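Local coordinates for endo-1,4-beta-xylanase (PDB 7AX7), which uses cobalt(II) in its carbohydrate esterase family 4 domain to remove acetyl groups from acetylated xylan, at residues A[53-67]-A[80-94]. Sequence-based numbering, arbitrary orientation.
Sequences VRMGCELASHSYTHQ and EMEWTSSAIKNSVGV. With CO (cobalt (II) ion), chain B.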
loop_
_atom_site.group_PDB
_atom_site.type_symbol
_atom_site.label_atom_id
_atom_site.label_comp_id
_atom_site.label_asym_id
_atom_site.label_seq_id
_atom_site.Cartn_x
_atom_site.Cartn_y
_atom_site.Cartn_z
ATOM N N VAL A 53 4.778 -12.677 0.273
ATOM C CA VAL A 53 5.882 -12.837 -0.668
ATOM C C VAL A 53 5.613 -14.003 -1.625
ATOM O O VAL A 53 5.859 -13.899 -2.832
ATOM C CB VAL A 53 7.217 -12.993 0.091
ATOM C CG1 VAL A 53 8.331 -13.388 -0.866
ATOM C CG2 VAL A 53 7.577 -11.683 0.826
ATOM N N ARG A 54 5.075 -15.117 -1.115
ATOM C CA ARG A 54 4.774 -16.249 -1.999
ATOM C C ARG A 54 3.840 -15.842 -3.128
ATOM O O ARG A 54 4.008 -16.283 -4.269
ATOM C CB ARG A 54 4.158 -17.413 -1.218
ATOM C CG ARG A 54 5.175 -18.197 -0.378
ATOM C CD ARG A 54 4.668 -19.607 -0.030
ATOM N NE ARG A 54 3.357 -19.632 0.627
ATOM C CZ ARG A 54 3.149 -19.381 1.918
ATOM N NH1 ARG A 54 4.156 -19.058 2.717
ATOM N NH2 ARG A 54 1.925 -19.446 2.414
ATOM N N MET A 55 2.845 -15.013 -2.828
ATOM C CA MET A 55 1.870 -14.579 -3.817
ATOM C C MET A 55 2.372 -13.432 -4.688
ATOM O O MET A 55 1.600 -12.899 -5.493
ATOM C CB MET A 55 0.575 -14.159 -3.117
ATOM C CG MET A 55 -0.195 -15.314 -2.518
ATOM S SD MET A 55 -1.530 -14.782 -1.437
ATOM C CE MET A 55 -2.399 -13.553 -2.445
ATOM N N GLY A 56 3.627 -13.025 -4.538
ATOM C CA GLY A 56 4.122 -11.924 -5.339
ATOM C C GLY A 56 3.512 -10.583 -5.011
ATOM O O GLY A 56 3.522 -9.686 -5.860
ATOM N N CYS A 57 2.949 -10.420 -3.817
ATOM C CA CYS A 57 2.504 -9.107 -3.379
ATOM C C CYS A 57 3.710 -8.333 -2.883
ATOM O O CYS A 57 4.598 -8.896 -2.244
ATOM C CB CYS A 57 1.450 -9.211 -2.277
ATOM S SG CYS A 57 -0.122 -9.960 -2.814
ATOM N N GLU A 58 3.744 -7.044 -3.199
ATOM C CA GLU A 58 4.883 -6.209 -2.848
ATOM C C GLU A 58 4.747 -5.691 -1.426
ATOM O O GLU A 58 3.665 -5.272 -1.005
ATOM C CB GLU A 58 5.002 -5.028 -3.810
ATOM C CG GLU A 58 6.150 -4.088 -3.452
ATOM C CD GLU A 58 6.487 -3.115 -4.567
ATOM O OE1 GLU A 58 5.627 -2.891 -5.447
ATOM O OE2 GLU A 58 7.622 -2.578 -4.566
ATOM N N LEU A 59 5.853 -5.704 -0.690
ATOM C CA LEU A 59 5.890 -5.143 0.653
ATOM C C LEU A 59 6.614 -3.792 0.627
ATOM O O LEU A 59 7.705 -3.669 0.054
ATOM C CB LEU A 59 6.560 -6.115 1.628
ATOM C CG LEU A 59 5.988 -7.543 1.704
ATOM C CD1 LEU A 59 6.698 -8.362 2.782
ATOM C CD2 LEU A 59 4.479 -7.534 1.953
ATOM N N ALA A 60 6.001 -2.784 1.247
ATOM C CA ALA A 60 6.497 -1.410 1.261
ATOM C C ALA A 60 6.414 -0.857 2.689
ATOM O O ALA A 60 5.912 -1.509 3.606
ATOM C CB ALA A 60 5.703 -0.530 0.275
ATOM N N SER A 61 6.906 0.359 2.878
ATOM C CA SER A 61 7.093 0.938 4.204
ATOM C C SER A 61 5.956 1.896 4.548
ATOM O O SER A 61 5.599 2.762 3.742
ATOM C CB SER A 61 8.428 1.676 4.272
ATOM O OG SER A 61 8.579 2.318 5.527
ATOM N N HIS A 62 5.390 1.740 5.747
ATOM C CA HIS A 62 4.431 2.694 6.297
ATOM C C HIS A 62 4.935 3.280 7.625
ATOM O O HIS A 62 4.141 3.667 8.487
ATOM C CB HIS A 62 3.064 2.022 6.464
ATOM C CG HIS A 62 1.907 2.975 6.507
ATOM N ND1 HIS A 62 1.919 4.201 5.876
ATOM C CD2 HIS A 62 0.686 2.866 7.086
ATOM C CE1 HIS A 62 0.762 4.811 6.073
ATOM N NE2 HIS A 62 -0.004 4.020 6.803
ATOM N N SER A 63 6.262 3.335 7.796
ATOM C CA SER A 63 6.959 3.757 9.018
ATOM C C SER A 63 7.004 2.634 10.055
ATOM O O SER A 63 6.458 1.550 9.824
ATOM C CB SER A 63 6.326 5.020 9.625
ATOM O OG SER A 63 5.236 4.713 10.483
ATOM N N TYR A 64 7.673 2.873 11.193
ATOM C CA TYR A 64 7.777 1.849 12.231
ATOM C C TYR A 64 6.672 1.947 13.289
ATOM O O TYR A 64 6.093 0.922 13.662
ATOM C CB TYR A 64 9.155 1.902 12.912
ATOM C CG TYR A 64 9.434 0.622 13.669
ATOM C CD1 TYR A 64 9.927 -0.495 13.009
ATOM C CD2 TYR A 64 9.148 0.509 15.022
ATOM C CE1 TYR A 64 10.156 -1.678 13.673
ATOM C CE2 TYR A 64 9.373 -0.675 15.702
ATOM C CZ TYR A 64 9.876 -1.769 15.017
ATOM O OH TYR A 64 10.112 -2.960 15.672
ATOM N N THR A 65 6.355 3.153 13.781
ATOM C CA THR A 65 5.368 3.332 14.845
ATOM C C THR A 65 4.064 3.957 14.361
ATOM O O THR A 65 3.138 4.117 15.163
ATOM C CB THR A 65 5.934 4.199 15.986
ATOM O OG1 THR A 65 6.257 5.501 15.484
ATOM C CG2 THR A 65 7.167 3.570 16.601
ATOM N N HIS A 66 3.974 4.331 13.089
ATOM C CA HIS A 66 2.754 4.906 12.525
ATOM C C HIS A 66 2.295 6.136 13.314
ATOM O O HIS A 66 1.131 6.262 13.698
ATOM C CB HIS A 66 1.638 3.856 12.448
ATOM C CG HIS A 66 0.533 4.228 11.508
ATOM N ND1 HIS A 66 -0.595 4.909 11.914
ATOM C CD2 HIS A 66 0.402 4.044 10.174
ATOM C CE1 HIS A 66 -1.381 5.112 10.873
ATOM N NE2 HIS A 66 -0.798 4.598 9.805
ATOM N N GLN A 67 3.220 7.048 13.565
ATOM C CA GLN A 67 2.863 8.337 14.139
ATOM C C GLN A 67 2.909 9.405 13.054
ATOM O O GLN A 67 3.405 9.177 11.948
ATOM C CB GLN A 67 3.792 8.700 15.300
ATOM C CG GLN A 67 3.695 7.733 16.478
ATOM C CD GLN A 67 4.706 8.044 17.574
ATOM O OE1 GLN A 67 4.350 8.587 18.620
ATOM N NE2 GLN A 67 5.975 7.711 17.331
ATOM N N GLU A 80 13.065 5.384 12.043
ATOM C CA GLU A 80 11.816 4.712 11.690
ATOM C C GLU A 80 11.933 4.010 10.336
ATOM O O GLU A 80 11.561 2.842 10.194
ATOM C CB GLU A 80 10.660 5.713 11.683
ATOM C CG GLU A 80 10.263 6.218 13.070
ATOM C CD GLU A 80 8.905 5.714 13.528
ATOM O OE1 GLU A 80 8.118 5.218 12.694
ATOM O OE2 GLU A 80 8.618 5.826 14.734
ATOM N N MET A 81 12.468 4.706 9.330
ATOM C CA MET A 81 12.577 4.116 7.996
ATOM C C MET A 81 13.547 2.936 7.985
ATOM O O MET A 81 13.218 1.847 7.490
ATOM C CB MET A 81 13.009 5.184 6.993
ATOM C CG MET A 81 12.063 6.381 6.922
ATOM S SD MET A 81 10.378 5.902 6.497
ATOM C CE MET A 81 10.707 5.215 4.857
ATOM N N GLU A 82 14.749 3.128 8.528
ATOM C CA GLU A 82 15.734 2.045 8.536
ATOM C C GLU A 82 15.218 0.818 9.282
ATOM O O GLU A 82 15.372 -0.314 8.813
ATOM C CB GLU A 82 17.044 2.539 9.147
ATOM C CG GLU A 82 17.689 3.635 8.318
ATOM C CD GLU A 82 18.785 4.385 9.056
ATOM O OE1 GLU A 82 19.282 3.868 10.083
ATOM O OE2 GLU A 82 19.141 5.498 8.601
ATOM N N TRP A 83 14.618 1.017 10.454
ATOM C CA TRP A 83 14.120 -0.126 11.209
ATOM C C TRP A 83 12.992 -0.841 10.476
ATOM O O TRP A 83 12.868 -2.064 10.588
ATOM C CB TRP A 83 13.645 0.318 12.586
ATOM C CG TRP A 83 14.737 0.889 13.420
ATOM C CD1 TRP A 83 16.071 0.610 13.329
ATOM C CD2 TRP A 83 14.599 1.873 14.450
ATOM N NE1 TRP A 83 16.771 1.346 14.253
ATOM C CE2 TRP A 83 15.894 2.134 14.954
ATOM C CE3 TRP A 83 13.504 2.561 14.998
ATOM C CZ2 TRP A 83 16.129 3.057 15.977
ATOM C CZ3 TRP A 83 13.739 3.478 16.022
ATOM C CH2 TRP A 83 15.042 3.713 16.499
ATOM N N THR A 84 12.161 -0.108 9.728
ATOM C CA THR A 84 11.078 -0.764 9.005
ATOM C C THR A 84 11.619 -1.581 7.838
ATOM O O THR A 84 11.220 -2.735 7.640
ATOM C CB THR A 84 10.059 0.271 8.519
ATOM O OG1 THR A 84 9.484 0.931 9.652
ATOM C CG2 THR A 84 8.946 -0.411 7.708
ATOM N N SER A 85 12.521 -0.989 7.046
ATOM C CA SER A 85 13.103 -1.705 5.916
ATOM C C SER A 85 13.900 -2.923 6.374
ATOM O O SER A 85 13.820 -3.990 5.760
ATOM C CB SER A 85 13.994 -0.771 5.106
ATOM O OG SER A 85 13.219 0.192 4.425
ATOM N N SER A 86 14.694 -2.782 7.438
ATOM C CA SER A 86 15.499 -3.925 7.862
ATOM C C SER A 86 14.638 -5.009 8.512
ATOM O O SER A 86 14.944 -6.200 8.375
ATOM C CB SER A 86 16.631 -3.467 8.789
ATOM O OG SER A 86 16.141 -2.755 9.897
ATOM N N ALA A 87 13.548 -4.631 9.194
ATOM C CA ALA A 87 12.618 -5.643 9.698
ATOM C C ALA A 87 12.014 -6.464 8.557
ATOM O O ALA A 87 11.879 -7.689 8.663
ATOM C CB ALA A 87 11.508 -4.987 10.523
ATOM N N ILE A 88 11.644 -5.806 7.460
ATOM C CA ILE A 88 11.057 -6.514 6.329
ATOM C C ILE A 88 12.113 -7.343 5.598
ATOM O O ILE A 88 11.856 -8.489 5.198
ATOM C CB ILE A 88 10.366 -5.513 5.391
ATOM C CG1 ILE A 88 9.151 -4.899 6.091
ATOM C CG2 ILE A 88 9.978 -6.189 4.088
ATOM C CD1 ILE A 88 8.575 -3.694 5.369
ATOM N N LYS A 89 13.319 -6.791 5.427
ATOM C CA LYS A 89 14.388 -7.529 4.757
ATOM C C LYS A 89 14.827 -8.735 5.576
ATOM O O LYS A 89 14.976 -9.843 5.041
ATOM C CB LYS A 89 15.576 -6.607 4.495
ATOM C CG LYS A 89 16.764 -7.301 3.829
ATOM C CD LYS A 89 16.387 -7.850 2.459
ATOM C CE LYS A 89 17.617 -8.359 1.715
ATOM N NZ LYS A 89 17.256 -8.931 0.380
ATOM N N ASN A 90 15.029 -8.542 6.881
ATOM C CA ASN A 90 15.530 -9.619 7.726
ATOM C C ASN A 90 14.479 -10.668 8.051
ATOM O O ASN A 90 14.847 -11.769 8.477
ATOM C CB ASN A 90 16.089 -9.058 9.033
ATOM C CG ASN A 90 17.345 -8.269 8.821
ATOM O OD1 ASN A 90 17.991 -8.379 7.776
ATOM N ND2 ASN A 90 17.711 -7.468 9.806
ATOM N N SER A 91 13.193 -10.349 7.901
ATOM C CA SER A 91 12.160 -11.337 8.188
ATOM C C SER A 91 11.862 -12.210 6.978
ATOM O O SER A 91 11.870 -13.438 7.091
ATOM C CB SER A 91 10.870 -10.665 8.683
ATOM O OG SER A 91 10.309 -9.786 7.718
ATOM N N VAL A 92 11.593 -11.607 5.820
ATOM C CA VAL A 92 11.156 -12.396 4.670
ATOM C C VAL A 92 11.935 -12.050 3.402
ATOM O O VAL A 92 11.548 -12.456 2.302
ATOM C CB VAL A 92 9.643 -12.237 4.436
ATOM C CG1 VAL A 92 8.863 -12.673 5.679
ATOM C CG2 VAL A 92 9.301 -10.795 4.034
ATOM N N GLY A 93 13.027 -11.305 3.537
ATOM C CA GLY A 93 14.016 -11.225 2.475
ATOM C C GLY A 93 13.723 -10.290 1.318
ATOM O O GLY A 93 14.375 -10.403 0.277
ATOM N N VAL A 94 12.785 -9.354 1.455
ATOM C CA VAL A 94 12.475 -8.453 0.349
ATOM C C VAL A 94 12.864 -7.034 0.718
ATOM O O VAL A 94 12.912 -6.652 1.894
ATOM C CB VAL A 94 10.997 -8.503 -0.092
ATOM C CG1 VAL A 94 10.609 -9.922 -0.460
ATOM C CG2 VAL A 94 10.088 -7.928 0.981
HETATM CO CO CO B . -1.894 4.261 7.980
HETATM O O HOH W 1 11.162 1.831 5.647
HETATM O O HOH W 2 5.976 7.119 12.531
#
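Glu80 reaches from its helix into the HSYTH loop, the histidine-bearing metal motif of the NodB deacetylase fold, and its carboxylate grips the backbone there. Glu80 OE1 accepts two amides from one face of its plane: Thr65 N on the syn side but tilted from the plane, at 2.9 Å and nearly straight (164°), and Tyr64 N at 2.8 Å from above the plane. Thr65 OG1 donates to Glu80 OE2 at a very short 2.5 Å, a length that is doubtful; a bend at chi2 (-111°) turns the carboxylate to the loop. Glutamate suits this place because one carboxylate oxygen can serve two successive amides, whereas an alanine here would probably leave both without their acceptor and the loop freer to shift.

The same loop carries His62 and His66, whose NE2 atoms bind the cobalt together with Asp12, so the clasp probably helps to position them. Between them, Ser63 OG accepts from His66 N in an ST motif and donates to His62 O. Beside Glu80, Tyr64 lays CD1 against Trp83 CB. Farther along, strand 58-61 runs almost antiparallel to the helix (158°), and Leu59 CD1 fits among Ile88, Val92 and Val94. Where Ser61 faces the helix, a water sits 2.6 Å from Ser61 OG and donates to Met81 O.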